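Local coordinates for Serine/threonine-protein kinase pknE (Mycobacterium tuberculosis, PDB 2H34), which transfers phosphate from ATP to serine and threonine side chains of proteins and is thought to support survival of the bacterium in its host, at residues V42-V50 with F172-I180; I61-S72 with Q108-I116. One frame throughout, in Å; residues are numbered along the deposited sequence.

Contact 1 (V42-V50 with F172-I180); sequences VGRGGMGDV and FAYLVDFGI
Val42 reaches Ile180 through main chain alone, and the next residue, Gly43, turns this meeting into a bond: Gly43 N donates to Ile180 O at 3.1 Å. The bond is bent, 136° at the hydrogen, and the donor stands above the carbonyl plane, so its hold is modest. Gly43 has no side chain and a backbone conformation suited to glycine, so Phe178 can lie close beside it, with Phe178 CD1 3.7 Å from Gly43 CA. Arg44 sets CB against the backbone of Ile180, while its chain bends back at chi2 (80°) to carry the guanidinium across the hairpin, where Arg44 NH1 pairs with Asp49 OD1 at 2.7 Å. Gly45, with no side chain, lays its CA beside Phe178 CB (3.5 Å). On the returning strand, Val50 CG2 sits almost exactly over the Phe178 ring, 4.2 Å from its centroid, in a CH-pi contact; Val176 CB covers the opposite face nearer the rim. With CG between its backbone N and carbonyl carbon (chi1 43°), Phe178 turns its ring into this slot. Here the glycine-rich ATP loop of a protein kinase is folded onto the DFG motif, residues 177-179. One bent hydrogen bond and mainly apolar packing join them, consistent with the nucleotide-free state, since ATP would probably require Phe178 to move out from under Val50.

Contact 2 (I61-S72 with Q108-I116); sequences IVALKLMSETLS and QLYVDMRLI
The Tyr110 ring takes Leu64 at its edge: Leu64 CD1 lies near the ring plane, 3.8 Å from Tyr110 CD2, and also rests on Tyr110 CB. Leu64 sends CG anti to its backbone N (chi1 176°), which directs this methyl along the sheet face instead of straight off it. The Tyr110 ring lies against Leu64 while its OH extends to bond Asp101 OD2. On the face of Leu64 and Tyr110, the Asp112 carboxylate reaches across to Val62, Asp112 OD1 being 3.5 Å from Val62 CB; His100 and Tyr36 each bond one of its oxygens, satisfying a buried acid. The Gln108 amide bends round at chi2 so that Gln108 NE2 donates to Met67 O at 3.0 Å, tilted out of the amide plane, and holds the turn that follows strand 61-66.

Between the side chains the antiparallel strands are joined by paired backbone bonds. Ala63 and Met113 bond each other in both directions, Met113 N lying 2.8 Å from Ala63 O, as do Lys65 and Val111. Ala63, Lys65, Val111 and Met113 face the other side, where small Ala63 lets Met113 CG lie 4.0 Å from Ala63 CB. Further along, Met67, like Met113 a selenomethionine in this crystal, touches Val111 CG2 with its CE at 3.8 Å, and helix 75-88 packs on Met67 and Leu109 through Met81. These are the third and fifth strands of the kinase N-lobe; by its place in the sequence Met113 corresponds to the gatekeeper before the hinge. The paired backbone bonds set Lys65 on the face shared with Val111 and Met113, directed to the ATP site, where its NZ forms a salt bridge with Asp177.

How the contacts relate
The centres of contacts 1 and 2 lie 11 Å apart. Contact 2 is nested in the chain loop closed by contact 1, in the order 42-50, 61-72, 108-116, 172-180. Strands 49-55 and 60-66 are neighbours in the five-stranded N-lobe sheet, where Asp49 N probably bonds to Leu66 O (3.0 Å). A second bridge is ionic: Lys65 NZ pairs with Asp177 OD2 at 2.9 Å, bringing the predicted ATP-binding lysine of contact 2 onto the DFG aspartate of contact 1. In this nucleotide-free kinase domain, the sheet of contact 2 thus meets the glycine-rich loop and DFG segment of contact 1 around the ATP site; the chain just after Ile180 is not modelled.

Contact 1 (V42-V50 with F172-I180)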
loop_
_atom_site.group_PDB
_atom_site.type_symbol
_atom_site.label_atom_id
_atom_site.label_comp_id
_atom_site.label_asym_id
_atom_site.label_seq_id
_atom_site.Cartn_x
_atom_site.Cartn_y
_atom_site.Cartn_z
ATOM N N VAL A 42 -14.782 10.163 1.298
ATOM C CA VAL A 42 -13.828 9.518 0.407
ATOM C C VAL A 42 -12.768 8.864 1.266
ATOM O O VAL A 42 -12.244 9.485 2.189
ATOM C CB VAL A 42 -13.170 10.511 -0.582
ATOM C CG1 VAL A 42 -14.104 10.825 -1.751
ATOM C CG2 VAL A 42 -12.739 11.783 0.129
ATOM N N GLY A 43 -12.460 7.608 0.955
ATOM C CA GLY A 43 -11.585 6.788 1.789
ATOM C C GLY A 43 -12.389 5.898 2.720
ATOM O O GLY A 43 -13.372 6.340 3.324
ATOM N N ARG A 44 -11.968 4.640 2.828
ATOM C CA ARG A 44 -12.652 3.646 3.656
ATOM C C ARG A 44 -11.620 2.754 4.352
ATOM O O ARG A 44 -11.293 1.664 3.874
ATOM C CB ARG A 44 -13.621 2.819 2.801
ATOM C CG ARG A 44 -14.547 1.889 3.576
ATOM C CD ARG A 44 -15.737 2.626 4.175
ATOM N NE ARG A 44 -16.773 1.700 4.633
ATOM C CZ ARG A 44 -16.733 1.026 5.780
ATOM N NH1 ARG A 44 -15.703 1.157 6.607
ATOM N NH2 ARG A 44 -17.728 0.211 6.102
ATOM N N GLY A 45 -11.113 3.235 5.484
ATOM C CA GLY A 45 -10.019 2.579 6.197
ATOM C C GLY A 45 -10.422 1.296 6.888
ATOM O O GLY A 45 -11.589 0.889 6.837
ATOM N N GLY A 46 -9.449 0.662 7.537
ATOM C CA GLY A 46 -9.670 -0.606 8.224
ATOM C C GLY A 46 -10.711 -0.509 9.324
ATOM O O GLY A 46 -11.751 -1.172 9.268
HETATM N N MSE A 47 -10.429 0.338 10.315
HETATM C CA MSE A 47 -11.277 0.487 11.503
HETATM C C MSE A 47 -12.150 1.746 11.442
HETATM O O MSE A 47 -13.189 1.829 12.114
HETATM C CB MSE A 47 -10.408 0.504 12.768
HETATM C CG MSE A 47 -9.763 -0.843 13.113
HETATM SE SE MSE A 47 -7.944 -0.692 13.875
HETATM C CE MSE A 47 -7.757 -2.561 14.573
ATOM N N GLY A 48 -11.721 2.717 10.635
ATOM C CA GLY A 48 -12.426 3.988 10.509
ATOM C C GLY A 48 -12.779 4.371 9.086
ATOM O O GLY A 48 -12.325 3.747 8.127
ATOM N N ASP A 49 -13.601 5.406 8.955
ATOM C CA ASP A 49 -14.002 5.912 7.653
ATOM C C ASP A 49 -13.505 7.343 7.520
ATOM O O ASP A 49 -13.748 8.177 8.393
ATOM C CB ASP A 49 -15.524 5.855 7.502
ATOM C CG ASP A 49 -16.130 4.599 8.121
ATOM O OD1 ASP A 49 -15.526 3.509 7.986
ATOM O OD2 ASP A 49 -17.213 4.701 8.744
ATOM N N VAL A 50 -12.794 7.616 6.432
ATOM C CA VAL A 50 -12.189 8.928 6.214
ATOM C C VAL A 50 -13.169 9.893 5.547
ATOM O O VAL A 50 -13.891 9.524 4.616
ATOM C CB VAL A 50 -10.886 8.828 5.369
ATOM C CG1 VAL A 50 -10.296 10.204 5.098
ATOM C CG2 VAL A 50 -9.862 7.937 6.056
ATOM N N PHE A 172 4.047 11.283 -8.136
ATOM C CA PHE A 172 4.445 11.194 -6.753
ATOM C C PHE A 172 3.468 10.297 -6.027
ATOM O O PHE A 172 2.270 10.559 -6.025
ATOM C CB PHE A 172 4.471 12.557 -6.105
ATOM C CG PHE A 172 5.203 12.577 -4.824
ATOM C CD1 PHE A 172 6.515 12.978 -4.778
ATOM C CD2 PHE A 172 4.590 12.160 -3.655
ATOM C CE1 PHE A 172 7.208 12.988 -3.596
ATOM C CE2 PHE A 172 5.281 12.153 -2.466
ATOM C CZ PHE A 172 6.597 12.574 -2.439
ATOM N N ALA A 173 3.976 9.245 -5.401
ATOM C CA ALA A 173 3.108 8.240 -4.818
ATOM C C ALA A 173 3.216 8.140 -3.310
ATOM O O ALA A 173 4.305 8.107 -2.766
ATOM C CB ALA A 173 3.371 6.890 -5.452
ATOM N N TYR A 174 2.063 8.066 -2.653
ATOM C CA TYR A 174 1.983 7.828 -1.224
ATOM C C TYR A 174 1.398 6.471 -0.925
ATOM O O TYR A 174 0.471 6.022 -1.596
ATOM C CB TYR A 174 1.048 8.826 -0.578
ATOM C CG TYR A 174 1.528 10.225 -0.588
ATOM C CD1 TYR A 174 2.364 10.682 0.406
ATOM C CD2 TYR A 174 1.119 11.112 -1.581
ATOM C CE1 TYR A 174 2.805 11.995 0.404
ATOM C CE2 TYR A 174 1.544 12.415 -1.585
ATOM C CZ TYR A 174 2.384 12.844 -0.590
ATOM O OH TYR A 174 2.832 14.123 -0.582
ATOM N N LEU A 175 1.911 5.843 0.121
ATOM C CA LEU A 175 1.276 4.661 0.675
ATOM C C LEU A 175 0.209 5.125 1.660
ATOM O O LEU A 175 0.533 5.772 2.660
ATOM C CB LEU A 175 2.309 3.766 1.379
ATOM C CG LEU A 175 1.731 2.555 2.113
ATOM C CD1 LEU A 175 1.406 1.424 1.140
ATOM C CD2 LEU A 175 2.663 2.072 3.211
ATOM N N VAL A 176 -1.054 4.814 1.360
ATOM C CA VAL A 176 -2.179 5.119 2.265
ATOM C C VAL A 176 -2.823 3.846 2.816
ATOM O O VAL A 176 -2.834 2.814 2.149
ATOM C CB VAL A 176 -3.271 5.989 1.591
ATOM C CG1 VAL A 176 -2.799 7.404 1.428
ATOM C CG2 VAL A 176 -3.671 5.423 0.242
ATOM N N ASP A 177 -3.377 3.918 4.021
ATOM C CA ASP A 177 -3.953 2.723 4.647
ATOM C C ASP A 177 -5.454 2.467 4.382
ATOM O O ASP A 177 -6.119 1.836 5.207
ATOM C CB ASP A 177 -3.655 2.703 6.158
ATOM C CG ASP A 177 -4.451 3.755 6.945
ATOM O OD1 ASP A 177 -5.528 4.201 6.475
ATOM O OD2 ASP A 177 -4.000 4.130 8.058
ATOM N N PHE A 178 -5.984 2.939 3.248
ATOM C CA PHE A 178 -7.434 2.812 2.965
ATOM C C PHE A 178 -7.814 2.576 1.487
ATOM O O PHE A 178 -6.949 2.248 0.674
ATOM C CB PHE A 178 -8.235 3.973 3.589
ATOM C CG PHE A 178 -7.606 5.331 3.421
ATOM C CD1 PHE A 178 -8.035 6.193 2.414
ATOM C CD2 PHE A 178 -6.618 5.776 4.299
ATOM C CE1 PHE A 178 -7.472 7.476 2.271
ATOM C CE2 PHE A 178 -6.044 7.050 4.158
ATOM C CZ PHE A 178 -6.476 7.899 3.144
ATOM N N GLY A 179 -9.108 2.702 1.163
ATOM C CA GLY A 179 -9.631 2.494 -0.202
ATOM C C GLY A 179 -10.250 3.759 -0.786
ATOM O O GLY A 179 -9.566 4.772 -0.918
ATOM N N ILE A 180 -11.531 3.687 -1.174
ATOM C CA ILE A 180 -12.386 4.879 -1.403
ATOM C C ILE A 180 -13.780 4.639 -0.808
ATOM O O ILE A 180 -14.465 5.583 -0.386
ATOM C CB ILE A 180 -12.536 5.292 -2.911
ATOM C CG1 ILE A 180 -11.204 5.775 -3.496
ATOM C CG2 ILE A 180 -13.571 6.415 -3.068
ATOM C CD1 ILE A 180 -11.310 6.348 -4.910
#

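Contact 2 (I61-S72 with Q108-I116)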
loop_
_atom_site.group_PDB
_atom_site.type_symbol
_atom_site.label_atom_id
_atom_site.label_comp_id
_atom_site.label_asym_id
_atom_site.label_seq_id
_atom_site.Cartn_x
_atom_site.Cartn_y
_atom_site.Cartn_z
ATOM N N ILE A 61 -7.693 22.560 4.677
ATOM C CA ILE A 61 -8.498 21.372 4.427
ATOM C C ILE A 61 -7.656 20.132 4.630
ATOM O O ILE A 61 -6.608 19.968 3.996
ATOM C CB ILE A 61 -9.105 21.329 3.002
ATOM C CG1 ILE A 61 -9.563 22.723 2.542
ATOM C CG2 ILE A 61 -10.259 20.317 2.959
ATOM C CD1 ILE A 61 -9.568 22.912 1.019
ATOM N N VAL A 62 -8.125 19.253 5.508
ATOM C CA VAL A 62 -7.367 18.068 5.880
ATOM C C VAL A 62 -8.182 16.799 5.666
ATOM O O VAL A 62 -9.401 16.856 5.509
ATOM C CB VAL A 62 -6.857 18.151 7.350
ATOM C CG1 VAL A 62 -5.914 19.330 7.525
ATOM C CG2 VAL A 62 -8.016 18.260 8.329
ATOM N N ALA A 63 -7.500 15.659 5.641
ATOM C CA ALA A 63 -8.169 14.368 5.643
ATOM C C ALA A 63 -8.346 13.927 7.090
ATOM O O ALA A 63 -7.414 14.011 7.886
ATOM C CB ALA A 63 -7.363 13.347 4.860
ATOM N N LEU A 64 -9.549 13.488 7.436
ATOM C CA LEU A 64 -9.824 13.087 8.804
ATOM C C LEU A 64 -10.464 11.713 8.869
ATOM O O LEU A 64 -11.538 11.490 8.310
ATOM C CB LEU A 64 -10.698 14.129 9.502
ATOM C CG LEU A 64 -11.156 13.824 10.935
ATOM C CD1 LEU A 64 -9.983 13.663 11.890
ATOM C CD2 LEU A 64 -12.097 14.909 11.435
ATOM N N LYS A 65 -9.784 10.798 9.553
ATOM C CA LYS A 65 -10.299 9.457 9.762
ATOM C C LYS A 65 -11.041 9.408 11.082
ATOM O O LYS A 65 -10.505 9.818 12.111
ATOM C CB LYS A 65 -9.161 8.438 9.768
ATOM C CG LYS A 65 -9.605 7.015 10.100
ATOM C CD LYS A 65 -8.427 6.070 10.287
ATOM C CE LYS A 65 -7.948 5.510 8.960
ATOM N NZ LYS A 65 -6.595 4.907 9.097
ATOM N N LEU A 66 -12.276 8.909 11.040
ATOM C CA LEU A 66 -13.099 8.728 12.239
ATOM C C LEU A 66 -13.430 7.264 12.447
ATOM O O LEU A 66 -14.076 6.642 11.601
ATOM C CB LEU A 66 -14.399 9.517 12.128
ATOM C CG LEU A 66 -14.309 11.039 12.163
ATOM C CD1 LEU A 66 -15.652 11.634 11.780
ATOM C CD2 LEU A 66 -13.870 11.520 13.537
HETATM N N MSE A 67 -12.993 6.720 13.580
HETATM C CA MSE A 67 -13.218 5.307 13.885
HETATM C C MSE A 67 -14.702 5.102 14.242
HETATM O O MSE A 67 -15.106 5.600 15.358
HETATM C CB MSE A 67 -12.320 4.851 15.034
HETATM C CG MSE A 67 -10.997 5.619 15.170
HETATM SE SE MSE A 67 -9.667 5.337 13.746
HETATM C CE MSE A 67 -8.009 5.803 14.747
ATOM N N SER A 68 -15.522 5.366 13.295
ATOM C CA SER A 68 -16.985 5.591 13.417
ATOM C C SER A 68 -17.764 4.715 14.406
ATOM O O SER A 68 -17.305 3.662 14.857
ATOM C CB SER A 68 -17.634 5.433 12.057
ATOM O OG SER A 68 -18.964 5.929 12.066
ATOM N N GLU A 69 -18.672 5.153 14.716
ATOM C CA GLU A 69 -19.768 4.575 15.527
ATOM C C GLU A 69 -19.305 4.076 16.905
ATOM O O GLU A 69 -20.004 3.281 17.596
ATOM C CB GLU A 69 -20.443 3.451 14.721
ATOM C CG GLU A 69 -21.536 2.649 15.439
ATOM C CD GLU A 69 -22.616 3.496 16.099
ATOM O OE1 GLU A 69 -23.162 4.402 15.432
ATOM O OE2 GLU A 69 -22.930 3.244 17.284
ATOM N N THR A 70 -18.124 4.567 17.315
ATOM C CA THR A 70 -17.560 4.230 18.639
ATOM C C THR A 70 -17.533 2.709 18.848
ATOM O O THR A 70 -18.159 2.189 19.778
ATOM C CB THR A 70 -18.344 4.958 19.780
ATOM O OG1 THR A 70 -18.517 6.336 19.432
ATOM C CG2 THR A 70 -17.590 4.852 21.106
ATOM N N LEU A 71 -16.813 2.021 17.960
ATOM C CA LEU A 71 -16.619 0.575 18.072
ATOM C C LEU A 71 -15.593 0.268 19.160
ATOM O O LEU A 71 -15.667 -0.771 19.828
ATOM C CB LEU A 71 -16.200 -0.043 16.728
ATOM C CG LEU A 71 -14.740 0.009 16.261
ATOM C CD1 LEU A 71 -14.418 -1.210 15.409
ATOM C CD2 LEU A 71 -14.444 1.304 15.503
ATOM N N SER A 72 -14.653 1.194 19.343
ATOM C CA SER A 72 -13.618 1.060 20.358
ATOM C C SER A 72 -14.024 1.673 21.698
ATOM O O SER A 72 -13.239 2.386 22.328
ATOM C CB SER A 72 -12.320 1.689 19.876
ATOM O OG SER A 72 -12.354 3.089 20.070
ATOM N N GLN A 108 -15.363 10.093 20.299
ATOM C CA GLN A 108 -14.826 9.630 19.009
ATOM C C GLN A 108 -13.317 9.837 18.898
ATOM O O GLN A 108 -12.807 10.937 19.145
ATOM C CB GLN A 108 -15.531 10.331 17.836
ATOM C CG GLN A 108 -15.678 9.479 16.567
ATOM C CD GLN A 108 -17.081 8.889 16.405
ATOM O OE1 GLN A 108 -18.068 9.620 16.282
ATOM N NE2 GLN A 108 -17.169 7.558 16.393
ATOM N N LEU A 109 -12.613 8.772 18.526
ATOM C CA LEU A 109 -11.174 8.839 18.287
ATOM C C LEU A 109 -10.885 9.228 16.845
ATOM O O LEU A 109 -11.432 8.650 15.908
ATOM C CB LEU A 109 -10.481 7.521 18.650
ATOM C CG LEU A 109 -10.491 7.103 20.130
ATOM C CD1 LEU A 109 -9.466 6.005 20.409
ATOM C CD2 LEU A 109 -10.241 8.291 21.051
ATOM N N TYR A 110 -10.023 10.219 16.681
ATOM C CA TYR A 110 -9.773 10.793 15.378
ATOM C C TYR A 110 -8.285 10.768 15.019
ATOM O O TYR A 110 -7.420 10.717 15.902
ATOM C CB TYR A 110 -10.330 12.221 15.334
ATOM C CG TYR A 110 -9.508 13.252 16.089
ATOM C CD1 TYR A 110 -9.585 13.365 17.478
ATOM C CD2 TYR A 110 -8.662 14.128 15.404
ATOM C CE1 TYR A 110 -8.827 14.319 18.163
ATOM C CE2 TYR A 110 -7.904 15.080 16.077
ATOM C CZ TYR A 110 -7.992 15.173 17.451
ATOM O OH TYR A 110 -7.236 16.121 18.103
ATOM N N VAL A 111 -8.008 10.770 13.715
ATOM C CA VAL A 111 -6.668 11.020 13.183
ATOM C C VAL A 111 -6.752 12.057 12.065
ATOM O O VAL A 111 -7.431 11.858 11.060
ATOM C CB VAL A 111 -5.979 9.734 12.676
ATOM C CG1 VAL A 111 -4.636 10.067 12.056
ATOM C CG2 VAL A 111 -5.787 8.737 13.815
ATOM N N ASP A 112 -6.068 13.176 12.269
ATOM C CA ASP A 112 -6.065 14.276 11.322
ATOM C C ASP A 112 -4.796 14.208 10.500
ATOM O O ASP A 112 -3.696 14.212 11.043
ATOM C CB ASP A 112 -6.141 15.602 12.082
ATOM C CG ASP A 112 -5.732 16.797 11.240
ATOM O OD1 ASP A 112 -5.264 16.622 10.097
ATOM O OD2 ASP A 112 -5.871 17.932 11.737
HETATM N N MSE A 113 -4.949 14.168 9.184
HETATM C CA MSE A 113 -3.800 14.037 8.294
HETATM C C MSE A 113 -3.881 14.958 7.090
HETATM O O MSE A 113 -4.955 15.455 6.745
HETATM C CB MSE A 113 -3.655 12.593 7.832
HETATM C CG MSE A 113 -4.977 11.899 7.671
HETATM SE SE MSE A 113 -4.849 10.055 7.115
HETATM C CE MSE A 113 -4.697 9.127 8.870
ATOM N N ARG A 114 -2.721 15.174 6.472
ATOM C CA ARG A 114 -2.563 15.919 5.221
ATOM C C ARG A 114 -3.444 15.339 4.107
ATOM O O ARG A 114 -3.524 14.117 3.926
ATOM C CB ARG A 114 -1.077 15.892 4.831
ATOM C CG ARG A 114 -0.647 16.725 3.625
ATOM C CD ARG A 114 0.535 17.608 4.017
ATOM N NE ARG A 114 1.599 17.665 3.017
ATOM C CZ ARG A 114 2.698 18.408 3.141
ATOM N NH1 ARG A 114 2.870 19.159 4.216
ATOM N NH2 ARG A 114 3.633 18.404 2.197
ATOM N N LEU A 115 -4.123 16.220 3.380
ATOM C CA LEU A 115 -4.994 15.793 2.293
ATOM C C LEU A 115 -4.234 15.691 0.984
ATOM O O LEU A 115 -3.577 16.644 0.569
ATOM C CB LEU A 115 -6.155 16.768 2.111
ATOM C CG LEU A 115 -6.904 16.561 0.789
ATOM C CD1 LEU A 115 -8.145 15.694 0.989
ATOM C CD2 LEU A 115 -7.241 17.898 0.135
ATOM N N ILE A 116 -4.362 14.554 0.314
ATOM C CA ILE A 116 -3.661 14.370 -0.935
ATOM C C ILE A 116 -4.599 14.159 -2.099
ATOM O O ILE A 116 -5.625 13.509 -1.960
ATOM C CB ILE A 116 -2.663 13.220 -0.842
ATOM C CG1 ILE A 116 -1.561 13.567 0.165
ATOM C CG2 ILE A 116 -2.062 12.920 -2.206
ATOM C CD1 ILE A 116 -0.890 14.924 -0.082
#